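Local coordinates for protein glutathione S-transferase (Legionella pneumophila subsp. pneumophila str. Philadelphia 1, PDB 3NIV) that probably acts as a zeta-class glutathione S-transferase that isomerises maleylacetoacetate with glutathione as cofactor, at residues I4-Y8 with V56-D60; L96-A100 with L166-C170. One frame throughout, in Å; residues are numbered along the deposited sequence.

Contact 1 of 2, residues I4-Y8 with V56-D60; sequences ILYDY and VPSLD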
loop_
_atom_site.group_PDB
_atom_site.type_symbol
_atom_site.label_atom_id
_atom_site.label_comp_id
_atom_site.label_asym_id
_atom_site.label_seq_id
_atom_site.Cartn_x
_atom_site.Cartn_y
_atom_site.Cartn_z
ATOM N N ILE A 4 22.920 2.183 -1.299
ATOM C CA ILE A 4 22.826 0.809 -1.791
ATOM C C ILE A 4 21.397 0.301 -1.971
ATOM O O ILE A 4 20.673 0.096 -1.000
ATOM C CB ILE A 4 23.526 -0.178 -0.850
ATOM C CG1 ILE A 4 25.004 0.170 -0.699
ATOM C CG2 ILE A 4 23.366 -1.601 -1.369
ATOM C CD1 ILE A 4 25.780 -0.879 0.077
ATOM N N LEU A 5 21.003 0.077 -3.220
ATOM C CA LEU A 5 19.740 -0.596 -3.515
ATOM C C LEU A 5 19.978 -2.084 -3.755
ATOM O O LEU A 5 20.841 -2.452 -4.549
ATOM C CB LEU A 5 19.083 0.019 -4.749
ATOM C CG LEU A 5 17.829 -0.692 -5.257
ATOM C CD1 LEU A 5 16.669 -0.442 -4.314
ATOM C CD2 LEU A 5 17.471 -0.240 -6.663
ATOM N N TYR A 6 19.235 -2.936 -3.056
ATOM C CA TYR A 6 19.227 -4.359 -3.366
ATOM C C TYR A 6 18.083 -4.612 -4.338
ATOM O O TYR A 6 16.935 -4.245 -4.078
ATOM C CB TYR A 6 19.103 -5.206 -2.103
ATOM C CG TYR A 6 20.372 -5.196 -1.295
ATOM C CD1 TYR A 6 20.723 -4.088 -0.545
ATOM C CD2 TYR A 6 21.240 -6.278 -1.309
ATOM C CE1 TYR A 6 21.894 -4.057 0.180
ATOM C CE2 TYR A 6 22.415 -6.258 -0.579
ATOM C CZ TYR A 6 22.740 -5.139 0.165
ATOM O OH TYR A 6 23.910 -5.098 0.897
ATOM N N ASP A 7 18.414 -5.221 -5.472
ATOM C CA ASP A 7 17.525 -5.201 -6.624
ATOM C C ASP A 7 17.292 -6.568 -7.270
ATOM O O ASP A 7 18.227 -7.344 -7.481
ATOM C CB ASP A 7 18.072 -4.219 -7.667
ATOM C CG ASP A 7 17.085 -3.940 -8.780
ATOM O OD1 ASP A 7 15.924 -3.597 -8.489
ATOM O OD2 ASP A 7 17.476 -4.051 -9.955
ATOM N N TYR A 8 16.028 -6.840 -7.581
ATOM C CA TYR A 8 15.661 -7.975 -8.412
ATOM C C TYR A 8 15.044 -7.483 -9.717
ATOM O O TYR A 8 14.067 -6.730 -9.710
ATOM C CB TYR A 8 14.667 -8.861 -7.692
ATOM C CG TYR A 8 14.239 -10.036 -8.516
ATOM C CD1 TYR A 8 15.180 -10.848 -9.136
ATOM C CD2 TYR A 8 12.905 -10.340 -8.674
ATOM C CE1 TYR A 8 14.801 -11.931 -9.888
ATOM C CE2 TYR A 8 12.515 -11.425 -9.422
ATOM C CZ TYR A 8 13.467 -12.219 -10.026
ATOM O OH TYR A 8 13.070 -13.297 -10.768
ATOM N N VAL A 56 13.348 -7.535 -1.420
ATOM C CA VAL A 56 13.507 -6.631 -2.545
ATOM C C VAL A 56 12.171 -5.964 -2.834
ATOM O O VAL A 56 11.126 -6.612 -2.804
ATOM C CB VAL A 56 14.021 -7.361 -3.818
ATOM C CG1 VAL A 56 15.491 -7.719 -3.677
ATOM C CG2 VAL A 56 13.172 -8.606 -4.119
ATOM N N PRO A 57 12.197 -4.652 -3.084
ATOM C CA PRO A 57 13.434 -3.883 -2.953
ATOM C C PRO A 57 13.739 -3.607 -1.492
ATOM O O PRO A 57 12.857 -3.656 -0.642
ATOM C CB PRO A 57 13.099 -2.573 -3.674
ATOM C CG PRO A 57 11.608 -2.481 -3.589
ATOM C CD PRO A 57 11.163 -3.894 -3.802
ATOM N N SER A 58 14.999 -3.352 -1.201
ATOM C CA SER A 58 15.381 -2.880 0.110
ATOM C C SER A 58 16.572 -1.959 -0.048
ATOM O O SER A 58 17.434 -2.166 -0.902
ATOM C CB SER A 58 15.708 -4.038 1.048
ATOM O OG SER A 58 16.906 -4.688 0.661
ATOM N N LEU A 59 16.597 -0.923 0.770
ATOM C CA LEU A 59 17.623 0.091 0.697
ATOM C C LEU A 59 18.541 -0.046 1.906
ATOM O O LEU A 59 18.071 -0.170 3.036
ATOM C CB LEU A 59 16.944 1.449 0.698
ATOM C CG LEU A 59 17.600 2.623 0.001
ATOM C CD1 LEU A 59 17.989 2.245 -1.417
ATOM C CD2 LEU A 59 16.610 3.779 0.015
ATOM N N ASP A 60 19.847 -0.062 1.673
ATOM C CA ASP A 60 20.778 -0.026 2.785
ATOM C C ASP A 60 21.363 1.360 2.925
ATOM O O ASP A 60 21.997 1.871 2.006
ATOM C CB ASP A 60 21.902 -1.041 2.635
ATOM C CG ASP A 60 22.959 -0.883 3.716
ATOM O OD1 ASP A 60 22.983 -1.699 4.666
ATOM O OD2 ASP A 60 23.748 0.087 3.633
#
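Leu5 with Leu59 and Tyr6 with Ser58 form two successive antiparallel bridges between the two inner strands of the thioredoxin-like sheet of the N-terminal domain. In the hydrogen-bonded pair, Tyr6 with Ser58, Tyr6 N donates to Ser58 O at 2.9 Å, close to straight (172°); two residues further along, Asp60 N donates to Ile4 O at 2.8 Å, in the carbonyl plane, while the return bond from Ile4 N to Asp60 O is weak. Just before strand 58-61, Pro57 follows a cis peptide bond, the cis-proline that marks the thioredoxin fold. It packs on helices 12-23 and 69-79, as suits a compact apolar ring.

Leu5 and Leu59 form the non-hydrogen-bonded pair on this helix-covered face, Leu5 against Val17 and Leu59 against Ile72 and Leu76. Their side chains cross nearly at right angles, Leu5 CB lying 4.2 Å from Leu59 CD1, and branched aliphatic ends fill such a buried layer without polar cost.

Tyr6 and Ser58 turn to the other face. With CG anti to its own carbonyl carbon (chi1 -72°), Tyr6 extends alongside Asp60, and its CE1 comes to 3.9 Å from Asp60 CB. The small Ser58 leaves room for this ring: its OG, hydrogen-bonded to Leu55 O, sits 3.6 Å from Tyr6 CB, and Ser58 O lies in the ring plane, 3.8 Å from the edge atom Tyr6 CD1.

Contact 2 of 2, residues L96-A100 with L166-C170; sequences LKSMA and LADVC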
loop_
_atom_site.group_PDB
_atom_site.type_symbol
_atom_site.label_atom_id
_atom_site.label_comp_id
_atom_site.label_asym_id
_atom_site.label_seq_id
_atom_site.Cartn_x
_atom_site.Cartn_y
_atom_site.Cartn_z
ATOM N N LEU A 96 -3.047 12.073 -5.592
ATOM C CA LEU A 96 -2.095 11.340 -6.399
ATOM C C LEU A 96 -1.598 10.091 -5.660
ATOM O O LEU A 96 -1.482 9.012 -6.235
ATOM C CB LEU A 96 -0.945 12.268 -6.784
ATOM C CG LEU A 96 -1.350 13.214 -7.914
ATOM C CD1 LEU A 96 -0.439 14.431 -7.982
ATOM C CD2 LEU A 96 -1.382 12.468 -9.245
ATOM N N LYS A 97 -1.325 10.251 -4.375
ATOM C CA LYS A 97 -0.903 9.148 -3.516
ATOM C C LYS A 97 -1.881 7.992 -3.580
ATOM O O LYS A 97 -1.492 6.835 -3.743
ATOM C CB LYS A 97 -0.825 9.627 -2.077
ATOM C CG LYS A 97 0.427 9.204 -1.350
ATOM C CD LYS A 97 1.492 10.296 -1.413
ATOM C CE LYS A 97 2.271 10.375 -0.101
ATOM N NZ LYS A 97 2.920 9.077 0.259
ATOM N N SER A 98 -3.161 8.307 -3.450
ATOM C CA SER A 98 -4.171 7.273 -3.433
ATOM C C SER A 98 -4.240 6.555 -4.788
ATOM O O SER A 98 -4.697 5.408 -4.887
ATOM C CB SER A 98 -5.524 7.853 -3.060
ATOM O OG SER A 98 -6.127 8.502 -4.150
HETATM N N MSE A 99 -3.788 7.226 -5.834
HETATM C CA MSE A 99 -3.801 6.601 -7.145
HETATM C C MSE A 99 -2.648 5.628 -7.252
HETATM O O MSE A 99 -2.788 4.554 -7.804
HETATM C CB MSE A 99 -3.748 7.659 -8.235
HETATM C CG MSE A 99 -5.052 8.416 -8.336
HETATM SE SE MSE A 99 -4.911 9.984 -9.463
HETATM C CE MSE A 99 -4.509 9.082 -11.174
ATOM N N ALA A 100 -1.510 6.014 -6.694
ATOM C CA ALA A 100 -0.385 5.113 -6.582
ATOM C C ALA A 100 -0.753 3.903 -5.712
ATOM O O ALA A 100 -0.273 2.803 -5.943
ATOM C CB ALA A 100 0.804 5.838 -6.014
ATOM N N LEU A 166 4.641 10.533 -8.509
ATOM C CA LEU A 166 4.502 9.244 -7.845
ATOM C C LEU A 166 3.524 8.318 -8.548
ATOM O O LEU A 166 3.794 7.141 -8.696
ATOM C CB LEU A 166 4.056 9.434 -6.385
ATOM C CG LEU A 166 3.845 8.145 -5.581
ATOM C CD1 LEU A 166 5.142 7.341 -5.492
ATOM C CD2 LEU A 166 3.276 8.433 -4.176
ATOM N N ALA A 167 2.379 8.842 -8.959
ATOM C CA ALA A 167 1.411 8.039 -9.687
ATOM C C ALA A 167 1.998 7.488 -10.990
ATOM O O ALA A 167 1.736 6.338 -11.355
ATOM C CB ALA A 167 0.163 8.849 -9.980
ATOM N N ASP A 168 2.777 8.299 -11.702
ATOM C CA ASP A 168 3.375 7.832 -12.953
ATOM C C ASP A 168 4.440 6.777 -12.636
ATOM O O ASP A 168 4.573 5.767 -13.328
ATOM C CB ASP A 168 3.996 9.000 -13.737
ATOM C CG ASP A 168 3.004 10.107 -14.023
ATOM O OD1 ASP A 168 3.081 11.172 -13.366
ATOM O OD2 ASP A 168 2.135 9.905 -14.897
ATOM N N VAL A 169 5.191 7.022 -11.570
ATOM C CA VAL A 169 6.223 6.102 -11.145
ATOM C C VAL A 169 5.643 4.712 -10.876
ATOM O O VAL A 169 6.279 3.706 -11.183
ATOM C CB VAL A 169 6.940 6.604 -9.889
ATOM C CG1 VAL A 169 7.914 5.538 -9.386
ATOM C CG2 VAL A 169 7.651 7.910 -10.174
ATOM N N CYS A 170 4.438 4.653 -10.316
ATOM C CA CYS A 170 3.812 3.364 -10.022
ATOM C C CYS A 170 3.044 2.793 -11.209
ATOM O O CYS A 170 2.867 1.584 -11.314
ATOM C CB CYS A 170 2.896 3.460 -8.802
ATOM S SG CYS A 170 3.780 3.816 -7.277
#
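Helices 90-106 and 166-180 run almost parallel here, their short segments only 11° apart with axes approaching to 8.2 Å, and Ala100 and Ala167 bring their CA atoms to 4.6 Å. Two small residues at the point of closest backbone approach permit this spacing, since each offers just a methyl group to the other helix. Ala100 CB enters between two side chains one turn apart, lying 3.8 Å from Leu166 CG and equally far from Cys170 SG. Cys170 is well matched to that place, being slim and weakly polar; its thiol is turned anti to its own carbonyl carbon (chi1 -65°), which brings the sulfur to the methyl.

The pair belongs to the core of the all-helical C-terminal domain of the glutathione transferase fold, at the start of helix 166-180. There Asp168 OD1 accepts a hydrogen bond from Gly165 N, the aspartate half of the N-capping box found at this helix in glutathione transferases; with glycine first, the reciprocal side-chain bond is absent. Met70 of helix 69-79 lies against Ala100, Leu166 and Cys170, tying the pair to the N-terminal domain.

Beside the alanines the contact is continued by longer chains. Leu96 reaches across with one branch, its CD2 standing 4.0 Å from Ala167 CB, while selenomethionine Met99 adds a looser touch through its CB and otherwise packs on helix 127-149. With CG anti to the backbone N (chi1 179°), Leu166 extends toward helix 90-106, and its CD2 meets the aliphatic part of Lys97, whose CD is 3.8 Å away. A lysine serves well at this border because its methylenes can lie on leucine while its ammonium reaches a polar partner: Lys97 NZ makes a salt bridge with Asp74, and a long, weak ion pair with Asp74 of the second subunit.

Contact 1 closes before contact 2 opens along the chain, the first in the thioredoxin-like N-terminal domain and the second in the helical C-terminal domain. Their centres are 20 Å apart and their nearest atoms about 11 Å, so they do not touch. Helix 69-79 joins them: Ile72 and Leu76 pack against residues of 56-60, whereas Met70 and Ile73 meet side chains of the helix pair of 96-100 with 166-170. One helix thus belongs to the packing of both domains. Contact 2 also approaches the second subunit, and its helix 90-106 carries Cys105, seen in an interchain disulfide; no other chain touches contact 1.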